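Local coordinates for protein chitinase (Paenibacillus sp. FPU-7, PDB 5GZT) that probably hydrolyses chitin and chitodextrins at random internal positions, cutting the beta-1,4 links between N-acetylglucosamine units with two family 18 catalytic domains on one chain, at residues B[365-370]-B[390-395]; B[402-407]-B[434-439]; B[943-948]-B[994-999]; B[971-974]-B[980-983]. One frame throughout, in Å; residues are numbered along the deposited sequence.

Interaction 1 of 4, residues B[365-370]-B[390-395]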
loop_
_atom_site.group_PDB
_atom_site.type_symbol
_atom_site.label_atom_id
_atom_site.label_comp_id
_atom_site.label_asym_id
_atom_site.label_seq_id
_atom_site.Cartn_x
_atom_site.Cartn_y
_atom_site.Cartn_z
ATOM N N VAL B 365 -9.273 -8.410 -4.272
ATOM C CA VAL B 365 -10.531 -8.563 -3.624
ATOM C C VAL B 365 -10.183 -9.011 -2.266
ATOM O O VAL B 365 -9.416 -9.945 -2.123
ATOM C CB VAL B 365 -11.515 -9.579 -4.275
ATOM C CG1 VAL B 365 -10.894 -10.952 -4.527
ATOM C CG2 VAL B 365 -12.721 -9.790 -3.347
ATOM N N SER B 366 -10.776 -8.373 -1.247
ATOM C CA SER B 366 -10.610 -8.811 0.085
ATOM C C SER B 366 -11.883 -9.508 0.527
ATOM O O SER B 366 -12.974 -8.965 0.441
ATOM C CB SER B 366 -10.223 -7.609 1.004
ATOM O OG SER B 366 -10.169 -8.057 2.335
ATOM N N ILE B 367 -11.745 -10.704 1.060
ATOM C CA ILE B 367 -12.905 -11.515 1.306
ATOM C C ILE B 367 -13.081 -11.648 2.720
ATOM O O ILE B 367 -12.172 -12.114 3.327
ATOM C CB ILE B 367 -12.721 -12.945 0.679
ATOM C CG1 ILE B 367 -12.473 -12.790 -0.833
ATOM C CG2 ILE B 367 -13.966 -13.805 0.957
ATOM C CD1 ILE B 367 -11.958 -14.024 -1.509
ATOM N N GLY B 368 -14.250 -11.310 3.272
ATOM C CA GLY B 368 -14.467 -11.534 4.702
ATOM C C GLY B 368 -14.762 -10.207 5.425
ATOM O O GLY B 368 -15.687 -9.466 5.004
ATOM N N GLY B 369 -14.040 -9.946 6.543
ATOM C CA GLY B 369 -14.150 -8.706 7.291
ATOM C C GLY B 369 -14.908 -8.983 8.574
ATOM O O GLY B 369 -15.282 -10.130 8.856
ATOM N N TRP B 370 -15.182 -7.925 9.335
ATOM C CA TRP B 370 -15.809 -8.065 10.625
ATOM C C TRP B 370 -17.194 -8.577 10.403
ATOM O O TRP B 370 -17.882 -8.137 9.479
ATOM C CB TRP B 370 -15.880 -6.699 11.348
ATOM C CG TRP B 370 -16.457 -6.807 12.687
ATOM C CD1 TRP B 370 -17.712 -6.405 13.086
ATOM C CD2 TRP B 370 -15.824 -7.356 13.841
ATOM N NE1 TRP B 370 -17.889 -6.678 14.416
ATOM C CE2 TRP B 370 -16.753 -7.257 14.910
ATOM C CE3 TRP B 370 -14.545 -7.873 14.091
ATOM C CZ2 TRP B 370 -16.456 -7.677 16.190
ATOM C CZ3 TRP B 370 -14.263 -8.324 15.350
ATOM C CH2 TRP B 370 -15.218 -8.240 16.392
ATOM N N ASN B 390 -12.249 -22.186 -5.830
ATOM C CA ASN B 390 -12.640 -22.029 -7.241
ATOM C C ASN B 390 -13.489 -20.780 -7.387
ATOM O O ASN B 390 -13.248 -19.934 -8.270
ATOM C CB ASN B 390 -13.375 -23.302 -7.756
ATOM C CG ASN B 390 -12.420 -24.472 -8.023
ATOM O OD1 ASN B 390 -11.341 -24.299 -8.590
ATOM N ND2 ASN B 390 -12.830 -25.674 -7.622
ATOM N N SER B 391 -14.455 -20.632 -6.489
ATOM C CA SER B 391 -15.249 -19.383 -6.415
ATOM C C SER B 391 -14.410 -18.087 -6.299
ATOM O O SER B 391 -14.635 -17.057 -7.029
ATOM C CB SER B 391 -16.235 -19.445 -5.259
ATOM O OG SER B 391 -17.193 -18.448 -5.531
ATOM N N ALA B 392 -13.403 -18.153 -5.434
ATOM C CA ALA B 392 -12.514 -16.973 -5.238
ATOM C C ALA B 392 -11.813 -16.617 -6.471
ATOM O O ALA B 392 -11.775 -15.421 -6.870
ATOM C CB ALA B 392 -11.540 -17.217 -4.138
ATOM N N LEU B 393 -11.291 -17.649 -7.160
ATOM C CA LEU B 393 -10.635 -17.386 -8.438
ATOM C C LEU B 393 -11.592 -16.827 -9.484
ATOM O O LEU B 393 -11.258 -15.901 -10.265
ATOM C CB LEU B 393 -9.810 -18.605 -8.949
ATOM C CG LEU B 393 -8.339 -18.621 -8.449
ATOM C CD1 LEU B 393 -8.230 -19.118 -6.997
ATOM C CD2 LEU B 393 -7.428 -19.420 -9.380
ATOM N N ASP B 394 -12.820 -17.324 -9.500
ATOM C CA ASP B 394 -13.849 -16.743 -10.419
ATOM C C ASP B 394 -14.059 -15.240 -10.214
ATOM O O ASP B 394 -14.130 -14.449 -11.220
ATOM C CB ASP B 394 -15.204 -17.467 -10.258
ATOM C CG ASP B 394 -15.171 -18.916 -10.808
ATOM O OD1 ASP B 394 -14.422 -19.140 -11.780
ATOM O OD2 ASP B 394 -15.824 -19.819 -10.228
ATOM N N PHE B 395 -14.171 -14.872 -8.920
ATOM C CA PHE B 395 -14.351 -13.449 -8.555
ATOM C C PHE B 395 -13.212 -12.637 -9.090
ATOM O O PHE B 395 -13.441 -11.642 -9.877
ATOM C CB PHE B 395 -14.481 -13.299 -7.049
ATOM C CG PHE B 395 -15.097 -11.990 -6.634
ATOM C CD1 PHE B 395 -14.357 -10.804 -6.704
ATOM C CD2 PHE B 395 -16.416 -11.940 -6.192
ATOM C CE1 PHE B 395 -14.934 -9.590 -6.338
ATOM C CE2 PHE B 395 -16.963 -10.736 -5.786
ATOM C CZ PHE B 395 -16.235 -9.564 -5.901
#
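Val365 lies 7.9 Å from Phe395 and Ile367 lies 8.5 Å from Ala392, measured between CA atoms, a spacing that leaves room for one layer of side chains between strand 362-368 and helix 382-398. The two residues of the strand that take part are separated by one position and send their side chains to the same side, toward the helix, where Ala392 and Phe395 sit one turn apart. No hydrogen bond crosses the gap, and the contact is purely apolar and buried. The larger share of it belongs to the pair Val365 and Phe395. With its CG anti to the backbone N (chi1 -161°), the Phe395 ring extends from the helix to the strand and meets Val365 obliquely, Phe395 CE1 lying 3.7 Å from Val365 CG2 and Phe395 CD1 3.9 Å from Val365 CB. This is the helix-on-strand layer of the family 18 (beta/alpha)8 barrel. The strand carries its Ser-x-Gly-Gly signature, Ser366 to Gly369, and the OG of Ser366 turns inward to Asp405. At the second point of touch Ile367 holds its chain nearly straight (chi2 166°), which brings CD1 to 4.2 Å from Ala392 CB, and the short alanine lets the strand's isoleucine approach the helix. An alanine in place of Phe395 would probably open a gap beside CB and CG2 of Val365 and leave Tyr399 without the ring it meets. Val316 and Thr318 on strand 315-318 also touch the Phe395 side chain, while Ile404 of the next barrel strand packs against both Ile367 and Ala392.

Interaction 2 of 4, residues B[402-407]-B[434-439]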
loop_
_atom_site.group_PDB
_atom_site.type_symbol
_atom_site.label_atom_id
_atom_site.label_comp_id
_atom_site.label_asym_id
_atom_site.label_seq_id
_atom_site.Cartn_x
_atom_site.Cartn_y
_atom_site.Cartn_z
ATOM N N ASP B 402 -5.935 -8.540 -9.382
ATOM C CA ASP B 402 -4.581 -8.929 -9.325
ATOM C C ASP B 402 -4.284 -9.856 -8.208
ATOM O O ASP B 402 -3.128 -10.217 -7.992
ATOM C CB ASP B 402 -3.740 -7.697 -9.247
ATOM C CG ASP B 402 -3.933 -6.789 -10.437
ATOM O OD1 ASP B 402 -3.569 -7.219 -11.551
ATOM O OD2 ASP B 402 -4.401 -5.624 -10.282
ATOM N N GLY B 403 -5.290 -10.307 -7.483
ATOM C CA GLY B 403 -5.014 -11.230 -6.390
ATOM C C GLY B 403 -6.127 -11.291 -5.388
ATOM O O GLY B 403 -7.164 -10.679 -5.587
ATOM N N ILE B 404 -5.905 -12.033 -4.310
ATOM C CA ILE B 404 -6.945 -12.344 -3.345
ATOM C C ILE B 404 -6.323 -12.133 -1.964
ATOM O O ILE B 404 -5.188 -12.629 -1.681
ATOM C CB ILE B 404 -7.352 -13.839 -3.387
ATOM C CG1 ILE B 404 -8.014 -14.211 -4.734
ATOM C CG2 ILE B 404 -8.332 -14.237 -2.305
ATOM C CD1 ILE B 404 -8.176 -15.727 -4.905
ATOM N N ASP B 405 -7.109 -11.527 -1.085
ATOM C CA ASP B 405 -6.757 -11.377 0.327
ATOM C C ASP B 405 -7.860 -11.963 1.201
ATOM O O ASP B 405 -9.001 -11.717 0.946
ATOM C CB ASP B 405 -6.453 -9.852 0.635
ATOM C CG ASP B 405 -6.480 -9.552 2.110
ATOM O OD1 ASP B 405 -5.475 -9.888 2.754
ATOM O OD2 ASP B 405 -7.524 -9.089 2.610
ATOM N N LEU B 406 -7.553 -12.694 2.258
ATOM C CA LEU B 406 -8.607 -13.152 3.158
ATOM C C LEU B 406 -8.513 -12.452 4.467
ATOM O O LEU B 406 -7.419 -12.406 5.055
ATOM C CB LEU B 406 -8.494 -14.619 3.473
ATOM C CG LEU B 406 -8.475 -15.663 2.314
ATOM C CD1 LEU B 406 -8.633 -17.025 2.945
ATOM C CD2 LEU B 406 -9.575 -15.378 1.320
ATOM N N ASP B 407 -9.662 -11.984 4.966
ATOM C CA ASP B 407 -9.798 -11.374 6.288
ATOM C C ASP B 407 -10.789 -12.155 7.079
ATOM O O ASP B 407 -11.982 -11.722 7.258
ATOM C CB ASP B 407 -10.215 -9.852 6.223
ATOM C CG ASP B 407 -9.251 -9.011 5.418
ATOM O OD1 ASP B 407 -8.244 -9.608 4.897
ATOM O OD2 ASP B 407 -9.482 -7.748 5.279
ATOM N N LYS B 434 -3.108 -22.929 1.373
ATOM C CA LYS B 434 -2.351 -23.837 0.463
ATOM C C LYS B 434 -3.048 -24.020 -0.886
ATOM O O LYS B 434 -2.486 -23.770 -1.999
ATOM C CB LYS B 434 -2.219 -25.170 1.183
ATOM C CG LYS B 434 -1.417 -26.227 0.446
ATOM C CD LYS B 434 -1.229 -27.420 1.381
ATOM C CE LYS B 434 -0.305 -28.477 0.789
ATOM N NZ LYS B 434 -0.847 -28.974 -0.495
ATOM N N LEU B 435 -4.318 -24.414 -0.793
ATOM C CA LEU B 435 -5.098 -24.626 -1.983
ATOM C C LEU B 435 -5.102 -23.429 -2.897
ATOM O O LEU B 435 -4.844 -23.544 -4.099
ATOM C CB LEU B 435 -6.513 -25.043 -1.627
ATOM C CG LEU B 435 -7.438 -25.412 -2.799
ATOM C CD1 LEU B 435 -6.837 -26.458 -3.757
ATOM C CD2 LEU B 435 -8.747 -25.895 -2.196
ATOM N N LEU B 436 -5.342 -22.248 -2.334
ATOM C CA LEU B 436 -5.513 -21.041 -3.158
ATOM C C LEU B 436 -4.231 -20.704 -3.855
ATOM O O LEU B 436 -4.187 -20.203 -5.027
ATOM C CB LEU B 436 -5.933 -19.841 -2.245
ATOM C CG LEU B 436 -7.376 -19.838 -1.753
ATOM C CD1 LEU B 436 -7.489 -19.007 -0.485
ATOM C CD2 LEU B 436 -8.260 -19.317 -2.856
ATOM N N ARG B 437 -3.169 -20.845 -3.079
ATOM C CA ARG B 437 -1.834 -20.620 -3.663
ATOM C C ARG B 437 -1.637 -21.627 -4.866
ATOM O O ARG B 437 -1.250 -21.234 -5.991
ATOM C CB ARG B 437 -0.765 -20.840 -2.594
ATOM C CG ARG B 437 0.598 -20.201 -2.821
ATOM C CD ARG B 437 0.814 -19.555 -4.159
ATOM N NE ARG B 437 0.774 -18.130 -4.129
ATOM C CZ ARG B 437 0.503 -17.318 -5.154
ATOM N NH1 ARG B 437 0.131 -17.738 -6.350
ATOM N NH2 ARG B 437 0.537 -16.012 -4.930
ATOM N N GLU B 438 -1.951 -22.897 -4.620
ATOM C CA GLU B 438 -1.870 -23.933 -5.718
ATOM C C GLU B 438 -2.652 -23.482 -6.944
ATOM O O GLU B 438 -2.073 -23.337 -8.068
ATOM C CB GLU B 438 -2.360 -25.264 -5.205
ATOM C CG GLU B 438 -1.350 -25.835 -4.237
ATOM C CD GLU B 438 -1.852 -26.996 -3.402
ATOM O OE1 GLU B 438 -3.046 -27.364 -3.455
ATOM O OE2 GLU B 438 -1.013 -27.521 -2.647
ATOM N N LYS B 439 -3.929 -23.144 -6.731
ATOM C CA LYS B 439 -4.764 -22.798 -7.860
ATOM C C LYS B 439 -4.288 -21.559 -8.599
ATOM O O LYS B 439 -4.483 -21.428 -9.843
ATOM C CB LYS B 439 -6.202 -22.639 -7.413
ATOM C CG LYS B 439 -6.786 -23.892 -6.765
ATOM C CD LYS B 439 -8.286 -23.878 -6.923
ATOM C CE LYS B 439 -8.924 -25.119 -6.330
ATOM N NZ LYS B 439 -8.942 -26.229 -7.323
#
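Leu436 faces strand 403-407 from helix 425-447 and divides its two methyl groups between two residues of the strand, Ile404 and Leu406. The approaches differ. Leu436 and Leu406 meet tip to tip, CD1 of Leu436 at 4.1 Å from CD1 of Leu406. Toward Ile404 the side chains cross at about a right angle, and Leu436 CD2 comes to 4.1 Å from Ile404 CD1. In Leu436 chi1 (-75°) carries CG toward the strand, and chi2 (157°) then spreads CD1 to Leu406 and CD2 to Ile404. Ile404 and Leu406 lie two positions apart on the strand and both leave it toward the helix. Leu436 is also the helix residue whose backbone comes nearest, its CA lying 8.8 Å from that of Ile404. These distances suit ordinary apolar packing without strain, and no hydrogen bond joins the segments. Leu453 on strand 452-457 reaches Ile404 and Leu436, and Ala389 of helix 382-398 also touches Leu436, which extends the buried layer to strand 452-457 and helix 382-398. On the outer side of the helix, Lys434 NZ and Glu438 OE2 form a salt bridge of 2.6 Å through the syn lone pair of the carboxylate. The opposite face of the strand is acidic: Asp405 and Asp407 turn away from Leu436, and Asp407 OD2 is bound by the hydroxyl of Tyr282. Asp402, Asp405 and Asp407 are the aspartates of the Asp-x-x-Asp-x-Asp-x-Glu signature on the fourth barrel strand of family 18 chitinases, where the closing glutamate is the catalytic acid.

Interaction 3 of 4, residues B[943-948]-B[994-999]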
loop_
_atom_site.group_PDB
_atom_site.type_symbol
_atom_site.label_atom_id
_atom_site.label_comp_id
_atom_site.label_asym_id
_atom_site.label_seq_id
_atom_site.Cartn_x
_atom_site.Cartn_y
_atom_site.Cartn_z
ATOM N N SER B 943 1.537 36.930 -17.144
ATOM C CA SER B 943 2.287 35.692 -17.053
ATOM C C SER B 943 1.368 34.466 -17.142
ATOM O O SER B 943 0.135 34.555 -16.990
ATOM C CB SER B 943 3.133 35.683 -15.769
ATOM O OG SER B 943 2.318 35.739 -14.599
ATOM N N ALA B 944 1.957 33.319 -17.456
ATOM C CA ALA B 944 1.219 32.116 -17.787
ATOM C C ALA B 944 1.302 31.058 -16.663
ATOM O O ALA B 944 2.156 31.119 -15.745
ATOM C CB ALA B 944 1.655 31.549 -19.142
ATOM N N ALA B 945 0.419 30.092 -16.790
ATOM C CA ALA B 945 0.171 29.046 -15.765
ATOM C C ALA B 945 1.050 27.824 -15.881
ATOM O O ALA B 945 1.311 27.178 -14.880
ATOM C CB ALA B 945 -1.298 28.632 -15.806
ATOM N N ALA B 946 1.506 27.488 -17.091
ATOM C CA ALA B 946 2.126 26.204 -17.312
ATOM C C ALA B 946 3.496 26.034 -16.684
ATOM O O ALA B 946 4.297 27.007 -16.573
ATOM C CB ALA B 946 2.202 25.898 -18.799
ATOM N N PRO B 947 3.827 24.766 -16.319
ATOM C CA PRO B 947 5.158 24.642 -15.746
ATOM C C PRO B 947 6.236 25.089 -16.742
ATOM O O PRO B 947 7.278 25.526 -16.327
ATOM C CB PRO B 947 5.294 23.136 -15.395
ATOM C CG PRO B 947 3.842 22.698 -15.215
ATOM C CD PRO B 947 2.967 23.614 -16.056
ATOM N N ILE B 948 6.011 24.981 -18.029
ATOM C CA ILE B 948 7.044 25.399 -18.980
ATOM C C ILE B 948 7.308 26.912 -18.897
ATOM O O ILE B 948 8.484 27.360 -18.902
ATOM C CB ILE B 948 6.742 24.948 -20.420
ATOM C CG1 ILE B 948 7.989 25.164 -21.283
ATOM C CG2 ILE B 948 5.512 25.577 -20.985
ATOM C CD1 ILE B 948 7.902 24.597 -22.674
ATOM N N GLY B 994 -4.041 16.758 -9.187
ATOM C CA GLY B 994 -2.844 17.283 -9.867
ATOM C C GLY B 994 -3.204 18.301 -10.976
ATOM O O GLY B 994 -2.296 18.861 -11.544
ATOM N N ASP B 995 -4.481 18.570 -11.201
ATOM C CA ASP B 995 -4.924 19.441 -12.279
ATOM C C ASP B 995 -4.757 20.964 -11.961
ATOM O O ASP B 995 -4.501 21.361 -10.810
ATOM C CB ASP B 995 -6.386 19.132 -12.639
ATOM C CG ASP B 995 -6.724 19.323 -14.149
ATOM O OD1 ASP B 995 -5.933 19.952 -14.921
ATOM O OD2 ASP B 995 -7.846 18.909 -14.533
ATOM N N PHE B 996 -4.837 21.777 -13.010
ATOM C CA PHE B 996 -4.633 23.241 -12.894
ATOM C C PHE B 996 -5.740 23.951 -12.211
ATOM O O PHE B 996 -6.910 23.712 -12.462
ATOM C CB PHE B 996 -4.549 23.891 -14.291
ATOM C CG PHE B 996 -3.283 23.615 -14.989
ATOM C CD1 PHE B 996 -2.149 24.378 -14.713
ATOM C CD2 PHE B 996 -3.186 22.580 -15.953
ATOM C CE1 PHE B 996 -0.929 24.099 -15.349
ATOM C CE2 PHE B 996 -1.978 22.322 -16.602
ATOM C CZ PHE B 996 -0.850 23.087 -16.303
ATOM N N SER B 997 -5.363 24.828 -11.310
ATOM C CA SER B 997 -6.299 25.816 -10.807
ATOM C C SER B 997 -5.567 27.078 -10.475
ATOM O O SER B 997 -4.356 27.061 -10.356
ATOM C CB SER B 997 -7.011 25.257 -9.548
ATOM O OG SER B 997 -6.082 24.932 -8.569
ATOM N N ALA B 998 -6.305 28.120 -10.164
ATOM C CA ALA B 998 -5.705 29.336 -9.630
ATOM C C ALA B 998 -4.862 29.007 -8.409
ATOM O O ALA B 998 -3.758 29.503 -8.259
ATOM C CB ALA B 998 -6.750 30.358 -9.274
ATOM N N ASP B 999 -5.417 28.202 -7.503
ATOM C CA ASP B 999 -4.747 27.787 -6.270
ATOM C C ASP B 999 -3.467 27.116 -6.589
ATOM O O ASP B 999 -2.414 27.492 -6.011
ATOM C CB ASP B 999 -5.707 26.872 -5.418
ATOM C CG ASP B 999 -5.103 26.450 -4.117
ATOM O OD1 ASP B 999 -4.589 27.319 -3.384
ATOM O OD2 ASP B 999 -5.036 25.229 -3.868
#
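Asp995 OD1 accepts two hydrogen bonds, one from His973 NE2 and one from the backbone N of Phe996, the residue whose ring reaches across to Ala945 and Pro947. Phe996 N lies 2.9 Å from Asp995 OD1 and approaches from above the carboxylate plane, 35° out of it. In the second (beta/alpha)8 barrel of the chain this contact lies on loops near the surface: residues 944-946 follow the fifth barrel strand, 938-943, and lead into helix 947-952, whereas Phe996 stands just before helix 998-1007. Ala946 and Ser997 occupy the N-cap positions of these two helices. Phe996 has its CG beside the backbone N and anti to the carbonyl carbon (chi1 -73°), which directs the ring toward the turn made by the three residues opposite. They meet it differently. The carbonyl O of Ala945 is at the ring edge, 3.8 Å from Phe996 CE1, where the polarised ring hydrogens would probably be favourable neighbours for an oxygen, although no hydrogen bond is formed. Ala946 approaches obliquely through CA. Val1001, on helix 998-1007, touches both Ala945 and Phe996, and the Tyr972 ring lies beside that of Phe996 with their planes about 20° apart. Pro947 comes from the direction opposite to the phenylalanine and sets its CD near the ring plane, 3.9 Å from Phe996 CZ.

Interaction 4 of 4, residues B[971-974]-B[980-983]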
loop_
_atom_site.group_PDB
_atom_site.type_symbol
_atom_site.label_atom_id
_atom_site.label_comp_id
_atom_site.label_asym_id
_atom_site.label_seq_id
_atom_site.Cartn_x
_atom_site.Cartn_y
_atom_site.Cartn_z
ATOM N N ASP B 971 -7.563 29.388 -19.507
ATOM C CA ASP B 971 -7.063 28.612 -20.654
ATOM C C ASP B 971 -6.301 27.378 -20.287
ATOM O O ASP B 971 -5.417 26.940 -21.047
ATOM C CB ASP B 971 -6.123 29.439 -21.543
ATOM C CG ASP B 971 -6.753 30.682 -22.112
ATOM O OD1 ASP B 971 -7.952 30.695 -22.415
ATOM O OD2 ASP B 971 -6.023 31.713 -22.262
ATOM N N TYR B 972 -6.621 26.774 -19.142
ATOM C CA TYR B 972 -5.942 25.566 -18.725
ATOM C C TYR B 972 -6.178 24.327 -19.636
ATOM O O TYR B 972 -5.337 23.432 -19.717
ATOM C CB TYR B 972 -6.373 25.179 -17.309
ATOM C CG TYR B 972 -6.167 26.213 -16.196
ATOM C CD1 TYR B 972 -5.020 26.973 -16.100
ATOM C CD2 TYR B 972 -7.076 26.267 -15.133
ATOM C CE1 TYR B 972 -4.864 27.881 -15.075
ATOM C CE2 TYR B 972 -6.921 27.140 -14.097
ATOM C CZ TYR B 972 -5.761 27.926 -14.058
ATOM O OH TYR B 972 -5.604 28.806 -13.030
ATOM N N HIS B 973 -7.381 24.262 -20.187
ATOM C CA HIS B 973 -7.831 23.151 -20.994
ATOM C C HIS B 973 -8.693 23.734 -22.092
ATOM O O HIS B 973 -9.255 24.845 -21.929
ATOM C CB HIS B 973 -8.619 22.185 -20.130
ATOM C CG HIS B 973 -7.780 21.524 -19.113
ATOM N ND1 HIS B 973 -6.696 20.740 -19.441
ATOM C CD2 HIS B 973 -7.797 21.598 -17.768
ATOM C CE1 HIS B 973 -6.144 20.265 -18.339
ATOM N NE2 HIS B 973 -6.791 20.778 -17.306
ATOM N N GLY B 974 -8.762 23.000 -23.213
ATOM C CA GLY B 974 -9.680 23.399 -24.335
ATOM C C GLY B 974 -9.580 22.439 -25.534
ATOM O O GLY B 974 -9.132 21.312 -25.369
ATOM N N THR B 980 -12.612 16.478 -21.331
ATOM C CA THR B 980 -13.148 17.719 -20.806
ATOM C C THR B 980 -12.536 17.991 -19.394
ATOM O O THR B 980 -12.062 17.058 -18.695
ATOM C CB THR B 980 -14.673 17.688 -20.692
ATOM O OG1 THR B 980 -15.045 16.772 -19.644
ATOM C CG2 THR B 980 -15.299 17.312 -22.043
ATOM N N ALA B 981 -12.641 19.257 -18.976
ATOM C CA ALA B 981 -12.075 19.733 -17.686
ATOM C C ALA B 981 -12.282 21.240 -17.538
ATOM O O ALA B 981 -12.854 21.902 -18.445
ATOM C CB ALA B 981 -10.596 19.337 -17.546
ATOM N N HIS B 982 -11.908 21.781 -16.354
ATOM C CA HIS B 982 -12.197 23.182 -16.072
ATOM C C HIS B 982 -11.025 24.018 -16.627
ATOM O O HIS B 982 -9.818 23.705 -16.333
ATOM C CB HIS B 982 -12.275 23.391 -14.603
ATOM C CG HIS B 982 -13.378 22.628 -13.939
ATOM N ND1 HIS B 982 -14.712 22.856 -14.210
ATOM C CD2 HIS B 982 -13.340 21.701 -12.947
ATOM C CE1 HIS B 982 -15.449 22.062 -13.460
ATOM N NE2 HIS B 982 -14.645 21.381 -12.657
ATOM N N GLN B 983 -11.380 24.968 -17.472
ATOM C CA GLN B 983 -10.374 25.871 -18.125
ATOM C C GLN B 983 -9.875 27.004 -17.219
ATOM O O GLN B 983 -8.807 27.541 -17.486
ATOM C CB GLN B 983 -10.891 26.459 -19.439
ATOM C CG GLN B 983 -12.036 27.478 -19.349
ATOM C CD GLN B 983 -11.681 28.907 -19.794
ATOM O OE1 GLN B 983 -10.463 29.315 -19.891
ATOM N NE2 GLN B 983 -12.727 29.700 -20.002
#
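Two hydrogen bonds, both to Gln983, tie residues Asp971 and Tyr972 to the returning chain. The backbone N of Tyr972 donates to Gln983 O at 2.8 Å, almost straight at 169° and on a lone pair of the carbonyl. One residue earlier, Asp971 N donates to the side-chain oxygen Gln983 OE1 at 2.9 Å, in the plane of that amide. A chi1 of 69° and a bend at chi2 fold the Gln983 side chain back, which brings OE1 to Asp971 N next to the backbone O that takes Tyr972 N. Its amide runs alongside the Asp971 carboxylate, the planes 14° apart; Asp971 OD1 has its own partners in Arg1024 and the hydroxyl of Tyr1022. Asp971 closes the Met-x-Tyr-Asp sequence after the sixth barrel strand, a signature that in family 18 relatives lines the substrate cleft, and the paired segments belong to the loop that starts there, between strand 964-967 and helix 998-1007. The His982 carbonyl O meets the edges of two rings. It is 3.3 Å from His973 CD2, at the edge of the imidazole, and also sits near the plane of the Tyr972 ring. Ala981 CB covers one imidazole face in a CH-pi contact, 4.0 Å from the ring centroid of His973. The ring is fixed in rotation by Glu977 at ND1 and Asp995 at NE2. Gln983 O lies obliquely by the Tyr972 ring, 3.2 Å from its CG. An alanine in place of Tyr972 would probably leave the carbonyl oxygens of His982 and Gln983 without the ring beside them and Phe996 without its aromatic neighbour, though the backbone bond would remain.

Overall arrangement
Interactions 1 and 2 adjoin in the first family 18 barrel, their centres about 9 Å apart, on neighbouring strands that carry two catalytic-domain signatures. Gly369 N meets Asp407 O at 2.8 Å and Ser366 OG meets Asp405 OD2 at 2.9 Å, probably hydrogen bonds. The helices pack on the outer side of these strands, whose inner side, with Asp405 and Asp407, probably faces the active site. Interactions 3 and 4 belong to the second barrel, with centres about 11 Å apart; 971-983 is nested within the loop closed by interaction 3, and His973 NE2 and Asp995 OD1 join them at 2.7 Å. The two pairs do not touch: interactions 2 and 3 are about 22 Å apart at nearest atoms.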